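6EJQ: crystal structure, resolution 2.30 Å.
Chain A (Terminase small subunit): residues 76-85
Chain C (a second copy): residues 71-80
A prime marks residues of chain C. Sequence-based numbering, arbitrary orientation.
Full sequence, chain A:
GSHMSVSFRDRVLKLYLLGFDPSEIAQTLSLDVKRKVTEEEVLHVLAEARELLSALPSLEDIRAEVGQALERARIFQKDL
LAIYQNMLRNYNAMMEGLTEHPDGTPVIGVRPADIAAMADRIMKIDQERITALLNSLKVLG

Chain A (76-85) FQKDLLAIYQ
Chain C, residues 71-80: ERARIFQKDL

Both stretches are helical throughout, and in each chain the helix begins before the stretch and continues beyond it. Phi lies between -57° and -67° and psi between -35° and -53°, and the regular i to i+4 pattern holds, as in Leu80 N to Phe76 O at 2.8 Å, Tyr84 N to Leu80 O at 2.8 Å, and Leu80′ N to Phe76′ O at 2.9 Å. The two helices run in nearly the same direction, with 20° between their N-to-C vectors and a signed crossing angle of 20°. Their axes come no closer than 13.6 Å, so the backbones stay well apart and long side chains must span the gap. The register pairs Tyr84 with Phe76′, whose CA atoms lie 9.9 Å apart; this nearest CA pair is offset by eight residues, whereas the three ordered side-chain pairs, Gln77 with Arg72′, Leu81 with Phe76′ and Tyr84 with Asp79′, are each offset by five. Together the stretches bury 320 Å².

On chain A the contact is made by Gln77, Leu81 and Tyr84, spaced four and three residues apart and therefore along one side of the helix. Arg72′, Phe76′ and Asp79′ repeat this spacing on chain C, and the two rows meet in order from N to C terminus.

Tyr84 has the largest covered area of any residue in the contact. Its CA-to-CB bond points toward chain C, and chi1 of 174° (t) with chi2 of 85° extends the ring across the gap. Phe76′ starts sideways, but chi1 of -67° (m) and chi2 of -44° bring the end of its side chain nearer. The rings form an edge-to-face pair, the edge of Phe76′ directed at the face of Tyr84, with centroids 4.8 Å apart and planes at 71°; Tyr84 CZ and Phe76′ CD1 are 3.5 Å apart.

At the edge of the tyrosine ring, Tyr84 OH donates a short hydrogen bond to Asp79′ OD2, 2.6 Å away. The CA-to-CB bond of Asp79′ points toward chain A, with chi1 of -69° (m) and chi2 of -19°. The same carboxylate oxygen also accepts from a water, whose oxygen is 2.7 Å from Asp79′ OD2 and which in turn accepts from Gln85 NE2 at 3.1 Å. Gln85 (chi1 -67°, chi2 -57°, both m; chi3 -33°) therefore reaches chain C through this bridge, without a direct contact.

Leu81, with chi1 of -80° (m) and chi2 of 162° (t), leaves its helix sideways and turns its end inward. Leu81 CD2 packs against Phe76′ CZ at 3.9 Å, and Leu81 CD1 comes within 3.6 Å of Arg72′ NH1, so the leucine touches both aromatic and guanidinium groups.

The CA-to-CB bond of Arg72′ points toward chain A, with chi1 of -160° and chi2 of -154° (both t), chi3 of -59° (m) and chi4 of -78°. Gln77, whose CA-to-CB bond also points toward its partner (chi1 -170° and chi2 173°, both t; chi3 50°), places NE2 over one face of the guanidinium. Gln77 OE1 and Arg72′ NH2 are 3.7 Å apart, a packing contact; both groups are hydrogen-bonded elsewhere in the structure.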

ATOM      1  N   PHE A  76     -14.872   9.161 -19.548  1.00 35.26           N
ATOM      2  CA  PHE A  76     -13.601   9.425 -18.877  1.00 34.04           C
ATOM      3  C   PHE A  76     -12.453   8.810 -19.638  1.00 34.78           C
ATOM      4  O   PHE A  76     -11.433   9.460 -19.832  1.00 35.79           O
ATOM      5  CB  PHE A  76     -13.570   8.876 -17.447  1.00 33.80           C
ATOM      6  CG  PHE A  76     -14.537   9.532 -16.505  1.00 34.52           C
ATOM      7  CD1 PHE A  76     -14.787  10.895 -16.550  1.00 35.31           C
ATOM      8  CD2 PHE A  76     -15.180   8.776 -15.546  1.00 35.66           C
ATOM      9  CE1 PHE A  76     -15.685  11.483 -15.673  1.00 38.02           C
ATOM     10  CE2 PHE A  76     -16.071   9.358 -14.653  1.00 37.38           C
ATOM     11  CZ  PHE A  76     -16.322  10.717 -14.713  1.00 37.00           C
ATOM     12  N   GLN A  77     -12.627   7.563 -20.072  1.00 34.51           N
ATOM     13  CA  GLN A  77     -11.604   6.855 -20.832  1.00 35.45           C
ATOM     14  C   GLN A  77     -11.189   7.617 -22.105  1.00 37.61           C
ATOM     15  O   GLN A  77     -10.008   7.661 -22.449  1.00 37.69           O
ATOM     16  CB  GLN A  77     -12.087   5.447 -21.188  1.00 35.42           C
ATOM     17  CG  GLN A  77     -11.021   4.538 -21.773  1.00 33.95           C
ATOM     18  CD  GLN A  77     -11.518   3.120 -21.936  1.00 35.03           C
ATOM     19  OE1 GLN A  77     -12.593   2.878 -22.503  1.00 34.56           O
ATOM     20  NE2 GLN A  77     -10.731   2.165 -21.447  1.00 34.52           N
ATOM     21  N   LYS A  78     -12.162   8.210 -22.791  1.00 41.02           N
ATOM     22  CA  LYS A  78     -11.907   9.049 -23.969  1.00 42.44           C
ATOM     23  C   LYS A  78     -11.110  10.320 -23.591  1.00 40.26           C
ATOM     24  O   LYS A  78     -10.155  10.670 -24.272  1.00 37.79           O
ATOM     25  CB  LYS A  78     -13.237   9.402 -24.644  1.00 47.38           C
ATOM     26  CG  LYS A  78     -13.116   9.980 -26.044  1.00 52.96           C
ATOM     27  CD  LYS A  78     -14.486  10.289 -26.651  1.00 56.70           C
ATOM     28  CE  LYS A  78     -14.426  11.495 -27.589  1.00 62.44           C
ATOM     29  NZ  LYS A  78     -13.354  11.380 -28.634  1.00 65.51           N
ATOM     30  N   ASP A  79     -11.482  10.975 -22.490  1.00 39.28           N
ATOM     31  CA  ASP A  79     -10.693  12.093 -21.942  1.00 39.78           C
ATOM     32  C   ASP A  79      -9.259  11.703 -21.620  1.00 39.46           C
ATOM     33  O   ASP A  79      -8.332  12.426 -21.971  1.00 43.21           O
ATOM     34  CB  ASP A  79     -11.315  12.666 -20.663  1.00 40.00           C
ATOM     35  CG  ASP A  79     -12.605  13.422 -20.909  1.00 41.33           C
ATOM     36  OD1 ASP A  79     -12.922  13.724 -22.077  1.00 42.70           O
ATOM     37  OD2 ASP A  79     -13.299  13.721 -19.906  1.00 42.81           O
ATOM     38  N   LEU A  80      -9.078  10.575 -20.944  1.00 37.23           N
ATOM     39  CA  LEU A  80      -7.747  10.140 -20.561  1.00 36.52           C
ATOM     40  C   LEU A  80      -6.895   9.761 -21.774  1.00 35.08           C
ATOM     41  O   LEU A  80      -5.695  10.006 -21.790  1.00 36.70           O
ATOM     42  CB  LEU A  80      -7.824   8.963 -19.580  1.00 37.37           C
ATOM     43  CG  LEU A  80      -8.466   9.225 -18.210  1.00 39.02           C
ATOM     44  CD1 LEU A  80      -8.287   8.000 -17.325  1.00 37.98           C
ATOM     45  CD2 LEU A  80      -7.905  10.459 -17.515  1.00 39.96           C
ATOM     46  N   LEU A  81      -7.512   9.147 -22.773  1.00 35.37           N
ATOM     47  CA  LEU A  81      -6.819   8.814 -24.016  1.00 37.33           C
ATOM     48  C   LEU A  81      -6.231  10.051 -24.720  1.00 36.71           C
ATOM     49  O   LEU A  81      -5.103  10.001 -25.220  1.00 37.32           O
ATOM     50  CB  LEU A  81      -7.739   8.046 -24.962  1.00 37.41           C
ATOM     51  CG  LEU A  81      -7.893   6.555 -24.647  1.00 38.41           C
ATOM     52  CD1 LEU A  81      -9.133   5.967 -25.316  1.00 39.16           C
ATOM     53  CD2 LEU A  81      -6.654   5.796 -25.087  1.00 38.39           C
ATOM     54  N   ALA A  82      -6.976  11.151 -24.733  1.00 36.52           N
ATOM     55  CA  ALA A  82      -6.478  12.420 -25.288  1.00 36.80           C
ATOM     56  C   ALA A  82      -5.337  12.971 -24.430  1.00 37.76           C
ATOM     57  O   ALA A  82      -4.319  13.423 -24.952  1.00 38.01           O
ATOM     58  CB  ALA A  82      -7.612  13.435 -25.396  1.00 35.41           C
ATOM     59  N   ILE A  83      -5.496  12.894 -23.109  1.00 37.85           N
ATOM     60  CA  ILE A  83      -4.459  13.354 -22.180  1.00 36.91           C
ATOM     61  C   ILE A  83      -3.190  12.517 -22.317  1.00 35.85           C
ATOM     62  O   ILE A  83      -2.077  13.042 -22.190  1.00 38.91           O
ATOM     63  CB  ILE A  83      -4.967  13.367 -20.717  1.00 38.07           C
ATOM     64  CG1 ILE A  83      -6.038  14.452 -20.563  1.00 38.73           C
ATOM     65  CG2 ILE A  83      -3.821  13.616 -19.728  1.00 38.24           C
ATOM     66  CD1 ILE A  83      -6.847  14.364 -19.291  1.00 39.83           C
ATOM     67  N   TYR A  84      -3.351  11.225 -22.571  1.00 34.39           N
ATOM     68  CA  TYR A  84      -2.208  10.345 -22.788  1.00 34.62           C
ATOM     69  C   TYR A  84      -1.388  10.776 -24.013  1.00 36.72           C
ATOM     70  O   TYR A  84      -0.157  10.758 -23.966  1.00 36.82           O
ATOM     71  CB  TYR A  84      -2.679   8.896 -22.931  1.00 32.82           C
ATOM     72  CG  TYR A  84      -1.598   7.900 -23.311  1.00 32.48           C
ATOM     73  CD1 TYR A  84      -0.772   7.315 -22.347  1.00 32.49           C
ATOM     74  CD2 TYR A  84      -1.415   7.534 -24.640  1.00 32.00           C
ATOM     75  CE1 TYR A  84       0.196   6.382 -22.711  1.00 32.87           C
ATOM     76  CE2 TYR A  84      -0.448   6.620 -25.014  1.00 32.53           C
ATOM     77  CZ  TYR A  84       0.355   6.045 -24.059  1.00 32.91           C
ATOM     78  OH  TYR A  84       1.293   5.141 -24.482  1.00 33.31           O
ATOM     79  N   GLN A  85      -2.066  11.158 -25.100  1.00 36.60           N
ATOM     80  CA  GLN A  85      -1.370  11.669 -26.280  1.00 37.67           C
ATOM     81  C   GLN A  85      -0.641  12.976 -26.004  1.00 37.59           C
ATOM     82  O   GLN A  85       0.465  13.167 -26.498  1.00 41.56           O
ATOM     83  CB  GLN A  85      -2.326  11.830 -27.472  1.00 38.27           C
ATOM     84  CG  GLN A  85      -2.870  10.517 -28.004  1.00 37.12           C
ATOM     85  CD  GLN A  85      -1.766   9.552 -28.412  1.00 38.57           C
ATOM     86  OE1 GLN A  85      -0.697   9.972 -28.881  1.00 38.89           O
ATOM     87  NE2 GLN A  85      -2.018   8.257 -28.239  1.00 36.63           N
TER
ATOM     88  N   GLU C  71      -5.832  -5.540 -27.611  1.00 43.73           N
ATOM     89  CA  GLU C  71      -5.282  -4.778 -28.725  1.00 42.15           C
ATOM     90  C   GLU C  71      -4.853  -3.386 -28.254  1.00 40.08           C
ATOM     91  O   GLU C  71      -3.757  -2.933 -28.581  1.00 38.87           O
ATOM     92  CB  GLU C  71      -6.295  -4.687 -29.863  1.00 45.81           C
ATOM     93  CG  GLU C  71      -5.788  -4.034 -31.146  1.00 50.32           C
ATOM     94  CD  GLU C  71      -4.535  -4.684 -31.711  1.00 51.88           C
ATOM     95  OE1 GLU C  71      -4.409  -5.924 -31.643  1.00 53.01           O
ATOM     96  OE2 GLU C  71      -3.677  -3.939 -32.228  1.00 55.50           O
ATOM     97  N   ARG C  72      -5.699  -2.730 -27.466  1.00 37.33           N
ATOM     98  CA  ARG C  72      -5.360  -1.431 -26.887  1.00 37.96           C
ATOM     99  C   ARG C  72      -4.104  -1.536 -26.027  1.00 39.55           C
ATOM    100  O   ARG C  72      -3.206  -0.688 -26.106  1.00 38.62           O
ATOM    101  CB  ARG C  72      -6.514  -0.873 -26.049  1.00 38.09           C
ATOM    102  CG  ARG C  72      -6.415   0.626 -25.826  1.00 39.34           C
ATOM    103  CD  ARG C  72      -7.120   1.081 -24.556  1.00 38.98           C
ATOM    104  NE  ARG C  72      -8.541   0.744 -24.538  1.00 38.88           N
ATOM    105  CZ  ARG C  72      -9.506   1.401 -25.187  1.00 40.54           C
ATOM    106  NH1 ARG C  72      -9.239   2.448 -25.966  1.00 43.27           N
ATOM    107  NH2 ARG C  72     -10.766   0.998 -25.064  1.00 40.18           N
ATOM    108  N   ALA C  73      -4.032  -2.595 -25.227  1.00 40.03           N
ATOM    109  CA  ALA C  73      -2.874  -2.835 -24.382  1.00 40.97           C
ATOM    110  C   ALA C  73      -1.609  -3.018 -25.209  1.00 40.14           C
ATOM    111  O   ALA C  73      -0.544  -2.601 -24.769  1.00 41.62           O
ATOM    112  CB  ALA C  73      -3.105  -4.033 -23.460  1.00 40.71           C
ATOM    113  N   ARG C  74      -1.720  -3.633 -26.389  1.00 41.86           N
ATOM    114  CA  ARG C  74      -0.571  -3.750 -27.317  1.00 45.13           C
ATOM    115  C   ARG C  74      -0.048  -2.394 -27.808  1.00 43.79           C
ATOM    116  O   ARG C  74       1.161  -2.201 -27.927  1.00 43.64           O
ATOM    117  CB  ARG C  74      -0.908  -4.621 -28.534  1.00 49.30           C
ATOM    118  CG  ARG C  74      -0.922  -6.108 -28.244  1.00 55.15           C
ATOM    119  CD  ARG C  74      -0.847  -6.934 -29.515  1.00 59.86           C
ATOM    120  NE  ARG C  74      -0.513  -8.328 -29.213  1.00 64.53           N
ATOM    121  CZ  ARG C  74      -1.374  -9.256 -28.794  1.00 65.86           C
ATOM    122  NH1 ARG C  74      -2.671  -8.979 -28.607  1.00 68.49           N
ATOM    123  NH2 ARG C  74      -0.927 -10.485 -28.560  1.00 67.07           N
ATOM    124  N   ILE C  75      -0.970  -1.472 -28.074  1.00 41.51           N
ATOM    125  CA  ILE C  75      -0.637  -0.122 -28.508  1.00 40.96           C
ATOM    126  C   ILE C  75       0.190   0.570 -27.420  1.00 40.39           C
ATOM    127  O   ILE C  75       1.293   1.057 -27.681  1.00 40.78           O
ATOM    128  CB  ILE C  75      -1.920   0.681 -28.839  1.00 42.05           C
ATOM    129  CG1 ILE C  75      -2.628   0.074 -30.059  1.00 43.86           C
ATOM    130  CG2 ILE C  75      -1.619   2.152 -29.101  1.00 42.75           C
ATOM    131  CD1 ILE C  75      -4.081   0.491 -30.181  1.00 44.65           C
ATOM    132  N   PHE C  76      -0.328   0.583 -26.197  1.00 39.88           N
ATOM    133  CA  PHE C  76       0.416   1.125 -25.060  1.00 39.66           C
ATOM    134  C   PHE C  76       1.764   0.435 -24.860  1.00 39.21           C
ATOM    135  O   PHE C  76       2.765   1.100 -24.595  1.00 40.36           O
ATOM    136  CB  PHE C  76      -0.390   1.021 -23.762  1.00 38.78           C
ATOM    137  CG  PHE C  76      -1.631   1.889 -23.714  1.00 38.70           C
ATOM    138  CD1 PHE C  76      -1.618   3.201 -24.155  1.00 39.95           C
ATOM    139  CD2 PHE C  76      -2.800   1.401 -23.153  1.00 38.53           C
ATOM    140  CE1 PHE C  76      -2.755   3.994 -24.082  1.00 41.20           C
ATOM    141  CE2 PHE C  76      -3.936   2.189 -23.059  1.00 39.44           C
ATOM    142  CZ  PHE C  76      -3.919   3.488 -23.531  1.00 40.67           C
ATOM    143  N   GLN C  77       1.793  -0.885 -24.991  1.00 39.70           N
ATOM    144  CA  GLN C  77       3.023  -1.654 -24.754  1.00 41.59           C
ATOM    145  C   GLN C  77       4.107  -1.245 -25.745  1.00 41.55           C
ATOM    146  O   GLN C  77       5.276  -1.151 -25.389  1.00 43.07           O
ATOM    147  CB  GLN C  77       2.757  -3.164 -24.841  1.00 43.69           C
ATOM    148  CG  GLN C  77       3.883  -4.032 -24.295  1.00 44.67           C
ATOM    149  CD  GLN C  77       3.599  -5.517 -24.409  1.00 45.82           C
ATOM    150  OE1 GLN C  77       3.102  -5.986 -25.428  1.00 45.44           O
ATOM    151  NE2 GLN C  77       3.930  -6.268 -23.365  1.00 44.33           N
ATOM    152  N   LYS C  78       3.695  -0.971 -26.977  1.00 43.38           N
ATOM    153  CA  LYS C  78       4.598  -0.475 -28.005  1.00 43.85           C
ATOM    154  C   LYS C  78       5.161   0.916 -27.681  1.00 41.94           C
ATOM    155  O   LYS C  78       6.354   1.163 -27.904  1.00 39.90           O
ATOM    156  CB  LYS C  78       3.896  -0.459 -29.365  1.00 48.43           C
ATOM    157  CG  LYS C  78       4.865  -0.454 -30.531  1.00 55.19           C
ATOM    158  CD  LYS C  78       4.203  -0.029 -31.834  1.00 62.09           C
ATOM    159  CE  LYS C  78       5.246   0.237 -32.912  1.00 63.47           C
ATOM    160  NZ  LYS C  78       6.069  -0.972 -33.198  1.00 65.44           N
ATOM    161  N   ASP C  79       4.314   1.823 -27.180  1.00 37.90           N
ATOM    162  CA  ASP C  79       4.779   3.140 -26.747  1.00 36.26           C
ATOM    163  C   ASP C  79       5.784   2.997 -25.598  1.00 37.23           C
ATOM    164  O   ASP C  79       6.831   3.650 -25.591  1.00 40.00           O
ATOM    165  CB  ASP C  79       3.614   4.036 -26.274  1.00 37.49           C
ATOM    166  CG  ASP C  79       2.677   4.481 -27.408  1.00 37.67           C
ATOM    167  OD1 ASP C  79       3.048   4.432 -28.588  1.00 40.39           O
ATOM    168  OD2 ASP C  79       1.542   4.882 -27.103  1.00 39.21           O
ATOM    169  N   LEU C  80       5.466   2.142 -24.633  1.00 36.35           N
ATOM    170  CA  LEU C  80       6.319   1.960 -23.467  1.00 37.89           C
ATOM    171  C   LEU C  80       7.662   1.327 -23.813  1.00 39.40           C
ATOM    172  O   LEU C  80       8.672   1.662 -23.196  1.00 42.29           O
ATOM    173  CB  LEU C  80       5.605   1.133 -22.388  1.00 37.28           C
ATOM    174  CG  LEU C  80       4.340   1.731 -21.762  1.00 38.57           C
ATOM    175  CD1 LEU C  80       3.864   0.796 -20.661  1.00 40.05           C
ATOM    176  CD2 LEU C  80       4.546   3.137 -21.209  1.00 38.35           C
TER
HETATM  177  O   HOH W   1      -0.191   5.888 -28.939  1.00 44.10           O